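Side-chain contacts in Pre-mRNA-processing-splicing factor 8 (Cryptococcus neoformans var. grubii serotype A, PDB 6MX6), which carries the intein described here, a Hint-fold element that probably excises itself from its host protein and joins the flanking sequences by protein splicing: residues G28-L31 / T37-T40; E97-T102 / Q115-F120; D105-P110 / N143-E148; L164-R167 / L171-H174. One frame throughout, in Å; residues are numbered along the deposited sequence.

Interaction 1 (G28-L31 / T37-T40); sequences GDQL and TSRT
Leu31 and Arg39 form an antiparallel hydrogen-bonded pair, in which Leu31 N donates to Arg39 O at 2.8 Å. The return bond runs from Arg39 N to Leu31 O (2.9 Å). One step along is the non-hydrogen-bonded pair Gln30–Thr40, which shows how a side-chain amide can bridge two strands where the backbone does not. The Gln30 chain folds at CG (chi2 -62°) and brings NE2 within 2.8 Å of Thr40 OG1. The same nitrogen also donates to Gly28 O at 3.0 Å. Both acceptors lie close to the amide plane, and a water donates to Gln30 OE1, so the terminal group is gripped through both its nitrogen and its oxygen and its rotation is fixed. Packing is lighter: Gln30 OE1 passes 3.5 Å from Ser38 CB, while Thr40 CG2 rests against Gly28 CA. On the other face, the side chains of Leu31 and Arg39 come closest at their CB atoms, and the arginine leads away to a salt bridge with Asp162. Its NH1 turns back on its own strand, donating to Ser38 O and to Thr37 OG1, a hydroxyl also hydrogen-bonded to Asp35 OD1. The contact is the hairpin between strands 30-32 and 38-49, with 30-32 at the margin of a four-stranded antiparallel sheet; Leu31 and Arg39 both pack on Val159 of strand 152-159.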
loop_
_atom_site.group_PDB
_atom_site.type_symbol
_atom_site.label_atom_id
_atom_site.label_comp_id
_atom_site.label_asym_id
_atom_site.label_seq_id
_atom_site.Cartn_x
_atom_site.Cartn_y
_atom_site.Cartn_z
ATOM N N GLY A 28 -5.264 -18.439 0.545
ATOM C CA GLY A 28 -4.291 -19.129 1.371
ATOM C C GLY A 28 -2.838 -18.775 1.117
ATOM O O GLY A 28 -1.970 -19.239 1.869
ATOM N N ASP A 29 -2.536 -17.971 0.094
ATOM C CA ASP A 29 -1.148 -17.673 -0.247
ATOM C C ASP A 29 -0.434 -16.973 0.906
ATOM O O ASP A 29 -1.024 -16.199 1.661
ATOM C CB ASP A 29 -1.073 -16.806 -1.510
ATOM C CG ASP A 29 -0.820 -17.623 -2.764
ATOM O OD1 ASP A 29 -0.609 -18.847 -2.626
ATOM O OD2 ASP A 29 -0.829 -17.052 -3.882
ATOM N N GLN A 30 0.858 -17.255 1.036
ATOM C CA GLN A 30 1.675 -16.693 2.101
ATOM C C GLN A 30 2.453 -15.497 1.559
ATOM O O GLN A 30 3.194 -15.625 0.579
ATOM C CB GLN A 30 2.623 -17.753 2.665
ATOM C CG GLN A 30 1.899 -18.951 3.293
ATOM C CD GLN A 30 1.042 -18.558 4.482
ATOM O OE1 GLN A 30 1.555 -18.301 5.570
ATOM N NE2 GLN A 30 -0.276 -18.507 4.279
ATOM N N LEU A 31 2.264 -14.344 2.190
ATOM C CA LEU A 31 2.950 -13.096 1.887
ATOM C C LEU A 31 3.884 -12.720 3.028
ATOM O O LEU A 31 3.805 -13.254 4.136
ATOM C CB LEU A 31 1.944 -11.963 1.666
ATOM C CG LEU A 31 0.908 -12.206 0.578
ATOM C CD1 LEU A 31 -0.031 -11.014 0.533
ATOM C CD2 LEU A 31 1.599 -12.416 -0.755
ATOM N N THR A 37 7.640 -12.091 9.332
ATOM C CA THR A 37 6.866 -13.317 9.464
ATOM C C THR A 37 5.811 -13.420 8.361
ATOM O O THR A 37 5.629 -12.515 7.542
ATOM C CB THR A 37 6.214 -13.397 10.844
ATOM O OG1 THR A 37 5.331 -12.282 11.030
ATOM C CG2 THR A 37 7.276 -13.389 11.932
ATOM N N SER A 38 5.099 -14.540 8.349
ATOM C CA SER A 38 4.145 -14.848 7.298
ATOM C C SER A 38 2.831 -14.098 7.484
ATOM O O SER A 38 2.466 -13.670 8.582
ATOM C CB SER A 38 3.865 -16.349 7.252
ATOM O OG SER A 38 4.799 -17.000 6.419
ATOM N N ARG A 39 2.117 -13.945 6.371
ATOM C CA ARG A 39 0.771 -13.394 6.341
ATOM C C ARG A 39 -0.043 -14.237 5.377
ATOM O O ARG A 39 0.437 -14.585 4.300
ATOM C CB ARG A 39 0.758 -11.926 5.879
ATOM C CG ARG A 39 1.507 -10.962 6.770
ATOM C CD ARG A 39 0.749 -10.688 8.053
ATOM N NE ARG A 39 1.366 -9.607 8.812
ATOM C CZ ARG A 39 2.503 -9.721 9.489
ATOM N NH1 ARG A 39 3.154 -10.878 9.506
ATOM N NH2 ARG A 39 2.993 -8.677 10.145
ATOM N N THR A 40 -1.259 -14.590 5.763
ATOM C CA THR A 40 -2.126 -15.380 4.902
ATOM C C THR A 40 -3.116 -14.455 4.206
ATOM O O THR A 40 -3.734 -13.604 4.853
ATOM C CB THR A 40 -2.871 -16.454 5.699
ATOM O OG1 THR A 40 -1.926 -17.386 6.233
ATOM C CG2 THR A 40 -3.834 -17.204 4.796
HETATM O O HOH W 1 0.116 -19.542 7.908
#

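Interaction 2 (E97-T102 / Q115-F120); sequences ERVDVT and QKYKLF
Phe120 presents its CZ over one face of the Arg98 guanidinium, with CZ 3.8 Å from Arg98 NE. The two planes are inclined by 41°, so this is no parallel stack; the nearer touch is aliphatic, Arg98 CD lying 3.7 Å from Phe120 CZ in an oblique approach to the ring. At the edge of the guanidinium, in its plane, sits Asp100 OD1. NH1 and NH2 of Arg98 both donate to that single oxygen, end-on, and the salt bridge measures 3.1 Å from NH2 to OD1. Bends at chi2 (-81°) and chi3 (-69°) curl the arginine back along its own strand, which brings its head to Asp100 and its CD to the phenyl ring. Strands 96-102 and 117-120 are not sheet neighbours: strand 70-76 runs between them in the six-stranded antiparallel sheet of this Hint domain, so the side chains reach across an intervening strand. Tyr74 of that strand meets the Phe120 ring edge-to-face, and Met73 O accepts from Arg98 NH1. A second, looser touch involves the Tyr117 ring, approached at its edge by Val99 CG1, 4.4 Å from Tyr117 CE2. Ser72 OG is another hydrogen-bond partner of Asp100 OD1.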
loop_
_atom_site.group_PDB
_atom_site.type_symbol
_atom_site.label_atom_id
_atom_site.label_comp_id
_atom_site.label_asym_id
_atom_site.label_seq_id
_atom_site.Cartn_x
_atom_site.Cartn_y
_atom_site.Cartn_z
ATOM N N GLU A 97 3.841 8.636 14.864
ATOM C CA GLU A 97 2.925 7.597 15.310
ATOM C C GLU A 97 2.324 6.887 14.103
ATOM O O GLU A 97 2.124 7.489 13.043
ATOM C CB GLU A 97 1.802 8.180 16.181
ATOM C CG GLU A 97 0.507 8.450 15.420
ATOM C CD GLU A 97 -0.426 9.415 16.125
ATOM O OE1 GLU A 97 -0.282 10.641 15.923
ATOM O OE2 GLU A 97 -1.321 8.946 16.860
ATOM N N ARG A 98 2.044 5.596 14.269
ATOM C CA ARG A 98 1.428 4.815 13.204
ATOM C C ARG A 98 -0.036 5.211 13.051
ATOM O O ARG A 98 -0.755 5.325 14.047
ATOM C CB ARG A 98 1.541 3.324 13.515
ATOM C CG ARG A 98 2.864 2.703 13.107
ATOM C CD ARG A 98 2.888 2.371 11.622
ATOM N NE ARG A 98 1.985 1.272 11.296
ATOM C CZ ARG A 98 0.784 1.438 10.755
ATOM N NH1 ARG A 98 0.357 2.660 10.470
ATOM N NH2 ARG A 98 0.015 0.388 10.495
ATOM N N VAL A 99 -0.475 5.444 11.809
ATOM C CA VAL A 99 -1.875 5.771 11.521
ATOM C C VAL A 99 -2.293 5.091 10.223
ATOM O O VAL A 99 -1.528 5.053 9.255
ATOM C CB VAL A 99 -2.125 7.295 11.411
ATOM C CG1 VAL A 99 -3.621 7.585 11.281
ATOM C CG2 VAL A 99 -1.572 8.045 12.609
ATOM N N ASP A 100 -3.519 4.580 10.187
ATOM C CA ASP A 100 -4.115 4.070 8.959
ATOM C C ASP A 100 -5.150 5.075 8.471
ATOM O O ASP A 100 -5.960 5.567 9.263
ATOM C CB ASP A 100 -4.758 2.698 9.182
ATOM C CG ASP A 100 -3.747 1.642 9.596
ATOM O OD1 ASP A 100 -2.533 1.826 9.337
ATOM O OD2 ASP A 100 -4.164 0.627 10.190
ATOM N N VAL A 101 -5.123 5.388 7.179
ATOM C CA VAL A 101 -6.066 6.356 6.624
ATOM C C VAL A 101 -6.454 5.931 5.215
ATOM O O VAL A 101 -5.602 5.524 4.424
ATOM C CB VAL A 101 -5.486 7.786 6.640
ATOM C CG1 VAL A 101 -4.171 7.836 5.894
ATOM C CG2 VAL A 101 -6.483 8.780 6.065
ATOM N N THR A 102 -7.747 5.999 4.904
ATOM C CA THR A 102 -8.155 5.640 3.555
ATOM C C THR A 102 -7.677 6.698 2.569
ATOM O O THR A 102 -7.463 7.862 2.924
ATOM C CB THR A 102 -9.674 5.486 3.453
ATOM O OG1 THR A 102 -10.303 6.766 3.607
ATOM C CG2 THR A 102 -10.195 4.503 4.505
ATOM N N GLN A 115 1.088 16.804 4.416
ATOM C CA GLN A 115 2.544 16.722 4.511
ATOM C C GLN A 115 3.027 16.120 5.830
ATOM O O GLN A 115 4.204 15.750 5.926
ATOM C CB GLN A 115 3.166 18.109 4.315
ATOM C CG GLN A 115 2.858 19.064 5.450
ATOM C CD GLN A 115 3.262 20.490 5.152
ATOM O OE1 GLN A 115 3.583 20.833 4.012
ATOM N NE2 GLN A 115 3.248 21.333 6.180
ATOM N N LYS A 116 2.161 16.015 6.839
ATOM C CA LYS A 116 2.527 15.390 8.106
ATOM C C LYS A 116 2.582 13.874 8.019
ATOM O O LYS A 116 3.157 13.237 8.910
ATOM C CB LYS A 116 1.531 15.780 9.202
ATOM C CG LYS A 116 1.451 17.270 9.483
ATOM C CD LYS A 116 0.291 17.582 10.428
ATOM C CE LYS A 116 0.231 19.062 10.772
ATOM N NZ LYS A 116 -0.851 19.355 11.752
ATOM N N TYR A 117 1.990 13.285 6.985
ATOM C CA TYR A 117 1.884 11.839 6.856
ATOM C C TYR A 117 2.938 11.328 5.889
ATOM O O TYR A 117 3.191 11.942 4.849
ATOM C CB TYR A 117 0.503 11.426 6.345
ATOM C CG TYR A 117 -0.655 11.759 7.259
ATOM C CD1 TYR A 117 -1.147 13.055 7.350
ATOM C CD2 TYR A 117 -1.278 10.767 8.004
ATOM C CE1 TYR A 117 -2.217 13.352 8.173
ATOM C CE2 TYR A 117 -2.341 11.053 8.824
ATOM C CZ TYR A 117 -2.810 12.345 8.903
ATOM O OH TYR A 117 -3.874 12.628 9.722
ATOM N N LYS A 118 3.529 10.184 6.220
ATOM C CA LYS A 118 4.549 9.585 5.380
ATOM C C LYS A 118 4.258 8.107 5.181
ATOM O O LYS A 118 3.841 7.420 6.116
ATOM C CB LYS A 118 5.940 9.779 5.997
ATOM C CG LYS A 118 6.372 11.242 6.012
ATOM C CD LYS A 118 7.098 11.603 7.287
ATOM C CE LYS A 118 7.586 13.042 7.250
ATOM N NZ LYS A 118 6.453 13.989 7.076
ATOM N N LEU A 119 4.462 7.628 3.955
ATOM C CA LEU A 119 4.563 6.198 3.725
ATOM C C LEU A 119 5.887 5.688 4.298
ATOM O O LEU A 119 6.767 6.467 4.666
ATOM C CB LEU A 119 4.455 5.890 2.234
ATOM C CG LEU A 119 3.128 6.279 1.575
ATOM C CD1 LEU A 119 3.227 6.171 0.049
ATOM C CD2 LEU A 119 2.014 5.385 2.096
ATOM N N PHE A 120 6.032 4.366 4.392
ATOM C CA PHE A 120 7.277 3.862 4.957
ATOM C C PHE A 120 7.569 2.452 4.470
ATOM O O PHE A 120 6.684 1.721 4.019
ATOM C CB PHE A 120 7.260 3.896 6.488
ATOM C CG PHE A 120 6.226 3.014 7.116
ATOM C CD1 PHE A 120 4.913 3.434 7.226
ATOM C CD2 PHE A 120 6.572 1.772 7.626
ATOM C CE1 PHE A 120 3.959 2.626 7.825
ATOM C CE2 PHE A 120 5.623 0.957 8.222
ATOM C CZ PHE A 120 4.316 1.386 8.322
#

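Interaction 3 (D105-P110 / N143-E148); sequences DFVRLP and NSIELE
Ile145 supplies the apolar contact from the strand side, and it does so through the far end of its chain. Its CD1 lies 3.6 Å from Val107 CG2 and 4.1 Å from Phe106 CD2, two atoms offered by successive residues of the helix. With chi1 at 180° and chi2 at 163°, the longer branch of the isoleucine is fully extended, and this straight arm carries CD1 off the sheet to the helix. CG1 joins in along the way, 3.8 Å from Val107 CG2. The valine uses one branch for both touches: at chi1 154° its CG1 is roughly opposite the backbone N, which leaves CG2, on the N side, to meet the isoleucine. The CB atoms of Phe106 and Ile145 point toward each other's segments, yet the methyl reaches the phenyl ring obliquely.

The general lesson is how a short helix docks on a β-sheet: helix 103-108 follows strand 96-102, at one margin of the six-stranded sheet, and lies against strand 139-147 further across it. Ile145 touches Ile54 of the adjoining strand 52-56 as well, and the Phe106 ring also packs against Tyr117 CB.

Polar interactions are left to the backbone of the helix, where Phe106 O accepts from Leu109 N at 3.1 Å and also from Gln114 NE2.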
loop_
_atom_site.group_PDB
_atom_site.type_symbol
_atom_site.label_atom_id
_atom_site.label_comp_id
_atom_site.label_asym_id
_atom_site.label_seq_id
_atom_site.Cartn_x
_atom_site.Cartn_y
_atom_site.Cartn_z
ATOM N N ASP A 105 -10.043 9.767 2.478
ATOM C CA ASP A 105 -9.883 10.719 3.568
ATOM C C ASP A 105 -8.582 11.490 3.436
ATOM O O ASP A 105 -8.535 12.692 3.723
ATOM C CB ASP A 105 -9.939 9.993 4.912
ATOM C CG ASP A 105 -11.346 9.522 5.270
ATOM O OD1 ASP A 105 -12.327 10.134 4.798
ATOM O OD2 ASP A 105 -11.469 8.548 6.044
ATOM N N PHE A 106 -7.513 10.816 3.004
ATOM C CA PHE A 106 -6.231 11.487 2.830
ATOM C C PHE A 106 -6.298 12.513 1.709
ATOM O O PHE A 106 -5.818 13.641 1.854
ATOM C CB PHE A 106 -5.142 10.456 2.547
ATOM C CG PHE A 106 -3.776 11.052 2.426
ATOM C CD1 PHE A 106 -3.030 11.335 3.559
ATOM C CD2 PHE A 106 -3.238 11.332 1.181
ATOM C CE1 PHE A 106 -1.766 11.876 3.453
ATOM C CE2 PHE A 106 -1.978 11.884 1.071
ATOM C CZ PHE A 106 -1.244 12.155 2.210
ATOM N N VAL A 107 -6.903 12.128 0.583
ATOM C CA VAL A 107 -7.063 13.026 -0.557
ATOM C C VAL A 107 -7.789 14.295 -0.136
ATOM O O VAL A 107 -7.456 15.401 -0.589
ATOM C CB VAL A 107 -7.815 12.295 -1.689
ATOM C CG1 VAL A 107 -8.552 13.279 -2.587
ATOM C CG2 VAL A 107 -6.863 11.443 -2.495
ATOM N N ARG A 108 -8.786 14.162 0.740
ATOM C CA ARG A 108 -9.549 15.356 1.091
ATOM C C ARG A 108 -8.880 16.239 2.142
ATOM O O ARG A 108 -9.344 17.364 2.356
ATOM C CB ARG A 108 -10.949 14.950 1.549
ATOM C CG ARG A 108 -11.780 14.412 0.401
ATOM C CD ARG A 108 -13.236 14.290 0.768
ATOM N NE ARG A 108 -13.455 13.182 1.687
ATOM C CZ ARG A 108 -13.921 11.993 1.320
ATOM N NH1 ARG A 108 -14.216 11.760 0.047
ATOM N NH2 ARG A 108 -14.093 11.040 2.229
ATOM N N LEU A 109 -7.802 15.784 2.780
ATOM C CA LEU A 109 -7.117 16.607 3.768
ATOM C C LEU A 109 -6.441 17.806 3.104
ATOM O O LEU A 109 -6.004 17.728 1.953
ATOM C CB LEU A 109 -6.072 15.786 4.516
ATOM C CG LEU A 109 -6.583 14.785 5.549
ATOM C CD1 LEU A 109 -5.450 13.851 5.972
ATOM C CD2 LEU A 109 -7.161 15.516 6.749
ATOM N N PRO A 110 -6.338 18.932 3.805
ATOM C CA PRO A 110 -5.572 20.053 3.259
ATOM C C PRO A 110 -4.099 19.689 3.184
ATOM O O PRO A 110 -3.592 18.917 3.998
ATOM C CB PRO A 110 -5.830 21.190 4.254
ATOM C CG PRO A 110 -6.264 20.530 5.502
ATOM C CD PRO A 110 -6.906 19.229 5.131
ATOM N N ASN A 143 4.593 13.194 -2.963
ATOM C CA ASN A 143 4.656 14.399 -3.778
ATOM C C ASN A 143 3.327 14.712 -4.447
ATOM O O ASN A 143 2.971 15.886 -4.591
ATOM C CB ASN A 143 5.750 14.265 -4.842
ATOM C CG ASN A 143 5.992 15.563 -5.592
ATOM O OD1 ASN A 143 6.153 16.626 -4.985
ATOM N ND2 ASN A 143 6.009 15.483 -6.917
ATOM N N SER A 144 2.579 13.694 -4.864
ATOM C CA SER A 144 1.292 13.967 -5.489
ATOM C C SER A 144 0.380 12.768 -5.313
ATOM O O SER A 144 0.839 11.633 -5.187
ATOM C CB SER A 144 1.430 14.307 -6.982
ATOM O OG SER A 144 2.023 13.243 -7.701
ATOM N N ILE A 145 -0.922 13.035 -5.297
ATOM C CA ILE A 145 -1.913 11.968 -5.286
ATOM C C ILE A 145 -3.055 12.442 -6.168
ATOM O O ILE A 145 -3.606 13.527 -5.944
ATOM C CB ILE A 145 -2.393 11.604 -3.864
ATOM C CG1 ILE A 145 -3.425 10.468 -3.918
ATOM C CG2 ILE A 145 -2.927 12.828 -3.114
ATOM C CD1 ILE A 145 -3.649 9.766 -2.576
ATOM N N GLU A 146 -3.344 11.689 -7.222
ATOM C CA GLU A 146 -4.285 12.186 -8.221
ATOM C C GLU A 146 -5.185 11.069 -8.706
ATOM O O GLU A 146 -4.737 9.938 -8.865
ATOM C CB GLU A 146 -3.559 12.795 -9.432
ATOM C CG GLU A 146 -2.699 14.033 -9.144
ATOM C CD GLU A 146 -3.528 15.256 -8.764
ATOM O OE1 GLU A 146 -4.762 15.244 -8.966
ATOM O OE2 GLU A 146 -2.939 16.238 -8.266
ATOM N N LEU A 147 -6.445 11.401 -8.981
ATOM C CA LEU A 147 -7.349 10.435 -9.585
ATOM C C LEU A 147 -6.989 10.248 -11.052
ATOM O O LEU A 147 -6.786 11.225 -11.781
ATOM C CB LEU A 147 -8.797 10.912 -9.448
ATOM C CG LEU A 147 -9.883 10.036 -10.078
ATOM C CD1 LEU A 147 -10.101 8.772 -9.271
ATOM C CD2 LEU A 147 -11.184 10.821 -10.198
ATOM N N GLU A 148 -6.896 8.995 -11.486
ATOM C CA GLU A 148 -6.589 8.711 -12.879
ATOM C C GLU A 148 -7.818 8.893 -13.758
ATOM O O GLU A 148 -8.958 8.724 -13.318
ATOM C CB GLU A 148 -6.046 7.299 -13.027
ATOM C CG GLU A 148 -4.718 7.127 -12.360
ATOM C CD GLU A 148 -3.928 6.045 -13.015
ATOM O OE1 GLU A 148 -4.499 4.946 -13.172
ATOM O OE2 GLU A 148 -2.760 6.294 -13.390
#

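Interaction 4 (L164-R167 / L171-H174); sequences LYLR and LVLH
Tyr165 and Leu173 are an antiparallel hydrogen-bonded pair whose backbone groups satisfy each other: Leu173 N donates to Tyr165 O at 2.8 Å, and Tyr165 N to Leu173 O at 2.9 Å. Leu173 O also takes a CA-H contact from Leu164, with 3.2 Å between Leu164 CA and that oxygen. Toward the turn, Arg167 N donates to Leu171 O at 2.9 Å. The outward-facing backbone finds partners beyond the hairpin, Leu166 with Leu13 and Val172 with Phe120.

Arg167 is buried, yet its head is well supplied: NH2 forms a salt bridge with Asp169 in the turn, and NH1 donates to Glu61 O. The guanidinium is thereby held while Leu171 CD2 sits over the centre of one face, 3.5 Å from Arg167 CZ. On the same sheet face as Leu173, the Tyr165 ring stands between backbone N and carbonyl carbon (chi1 59°) and swings across its neighbour strand. Leu173 CB then makes a CH-pi contact, 3.8 Å from the ring centroid. The other face carries Leu164, Leu166, Val172 and His174; Leu166 CD2 meets Val172 CG2 at 3.7 Å, and Leu164 CD2 lies 3.7 Å from His174 CD2, obliquely to the imidazole.

His174 falls near the C-terminal end of the intein, where a penultimate histidine is common in this family. The mutually paired backbone amides and carbonyls, and an arginine probably neutralised by Asp169 of its own turn and bonded to Glu61 O, are consistent with burial of this hairpin among apolar side chains.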
loop_
_atom_site.group_PDB
_atom_site.type_symbol
_atom_site.label_atom_id
_atom_site.label_comp_id
_atom_site.label_asym_id
_atom_site.label_seq_id
_atom_site.Cartn_x
_atom_site.Cartn_y
_atom_site.Cartn_z
ATOM N N LEU A 164 -0.812 -6.149 7.454
ATOM C CA LEU A 164 0.265 -5.489 6.730
ATOM C C LEU A 164 1.083 -6.506 5.939
ATOM O O LEU A 164 1.294 -7.637 6.385
ATOM C CB LEU A 164 1.174 -4.728 7.695
ATOM C CG LEU A 164 0.486 -3.740 8.631
ATOM C CD1 LEU A 164 1.516 -3.026 9.480
ATOM C CD2 LEU A 164 -0.348 -2.742 7.837
ATOM N N TYR A 165 1.544 -6.093 4.762
ATOM C CA TYR A 165 2.362 -6.934 3.898
ATOM C C TYR A 165 3.274 -6.016 3.098
ATOM O O TYR A 165 3.171 -4.789 3.177
ATOM C CB TYR A 165 1.504 -7.820 2.984
ATOM C CG TYR A 165 0.566 -7.037 2.086
ATOM C CD1 TYR A 165 -0.585 -6.449 2.592
ATOM C CD2 TYR A 165 0.840 -6.885 0.731
ATOM C CE1 TYR A 165 -1.429 -5.724 1.779
ATOM C CE2 TYR A 165 -0.005 -6.171 -0.089
ATOM C CZ TYR A 165 -1.131 -5.590 0.436
ATOM O OH TYR A 165 -1.974 -4.871 -0.383
ATOM N N LEU A 166 4.179 -6.609 2.327
ATOM C CA LEU A 166 5.257 -5.851 1.705
ATOM C C LEU A 166 5.143 -5.831 0.189
ATOM O O LEU A 166 4.938 -6.876 -0.442
ATOM C CB LEU A 166 6.617 -6.418 2.106
ATOM C CG LEU A 166 7.007 -6.209 3.568
ATOM C CD1 LEU A 166 8.451 -6.645 3.785
ATOM C CD2 LEU A 166 6.789 -4.767 4.013
ATOM N N ARG A 167 5.308 -4.640 -0.387
ATOM C CA ARG A 167 5.637 -4.505 -1.798
ATOM C C ARG A 167 7.063 -5.002 -2.033
ATOM O O ARG A 167 7.852 -5.159 -1.099
ATOM C CB ARG A 167 5.499 -3.041 -2.239
ATOM C CG ARG A 167 5.229 -2.832 -3.735
ATOM C CD ARG A 167 4.816 -1.391 -4.050
ATOM N NE ARG A 167 5.944 -0.460 -3.981
ATOM C CZ ARG A 167 5.906 0.788 -4.433
ATOM N NH1 ARG A 167 4.789 1.263 -4.971
ATOM N NH2 ARG A 167 6.975 1.573 -4.335
ATOM N N LEU A 171 8.039 -1.367 0.645
ATOM C CA LEU A 171 6.962 -0.467 1.045
ATOM C C LEU A 171 5.905 -1.262 1.804
ATOM O O LEU A 171 5.506 -2.345 1.370
ATOM C CB LEU A 171 6.344 0.203 -0.185
ATOM C CG LEU A 171 5.173 1.150 0.062
ATOM C CD1 LEU A 171 5.626 2.368 0.832
ATOM C CD2 LEU A 171 4.536 1.553 -1.264
ATOM N N VAL A 172 5.468 -0.737 2.944
ATOM C CA VAL A 172 4.508 -1.424 3.795
ATOM C C VAL A 172 3.098 -1.059 3.344
ATOM O O VAL A 172 2.731 0.121 3.302
ATOM C CB VAL A 172 4.722 -1.083 5.276
ATOM C CG1 VAL A 172 3.610 -1.707 6.127
ATOM C CG2 VAL A 172 6.102 -1.576 5.739
ATOM N N LEU A 173 2.304 -2.079 3.034
ATOM C CA LEU A 173 0.954 -1.948 2.512
ATOM C C LEU A 173 -0.031 -2.569 3.495
ATOM O O LEU A 173 0.311 -3.496 4.235
ATOM C CB LEU A 173 0.835 -2.650 1.153
ATOM C CG LEU A 173 1.700 -2.078 0.028
ATOM C CD1 LEU A 173 1.725 -3.036 -1.159
ATOM C CD2 LEU A 173 1.207 -0.676 -0.364
ATOM N N HIS A 174 -1.259 -2.055 3.476
ATOM C CA HIS A 174 -2.365 -2.515 4.305
ATOM C C HIS A 174 -3.441 -3.157 3.435
ATOM O O HIS A 174 -3.591 -2.807 2.263
ATOM C CB HIS A 174 -2.970 -1.337 5.079
ATOM C CG HIS A 174 -3.954 -1.734 6.136
ATOM N ND1 HIS A 174 -5.216 -2.203 5.843
ATOM C CD2 HIS A 174 -3.870 -1.698 7.487
ATOM C CE1 HIS A 174 -5.862 -2.455 6.968
ATOM N NE2 HIS A 174 -5.065 -2.160 7.980
#

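How the interactions relate
Interaction 4 is the buried one, about 5 Å from the chain's centre, whereas interactions 1, 2 and 3 are only partly buried. Interactions 1 and 4 are both hairpins stitched by backbone bonds, and each buries an arginine paired with an aspartate; the outer one adds a polar side-chain link and a water, the inner one a CH-pi contact and leucine–valine packing. Interactions 2 and 3 rest on side chains alone, share one six-stranded sheet and alternate along the chain, touching where Val101 CG2 packs on Phe106 N. Interaction 4 touches interactions 1 and 2 but not 3; Asp100 of interaction 2 packs on His174. Interactions 1 and 3 lie on opposite sides of the centre, about 30 Å apart between centres.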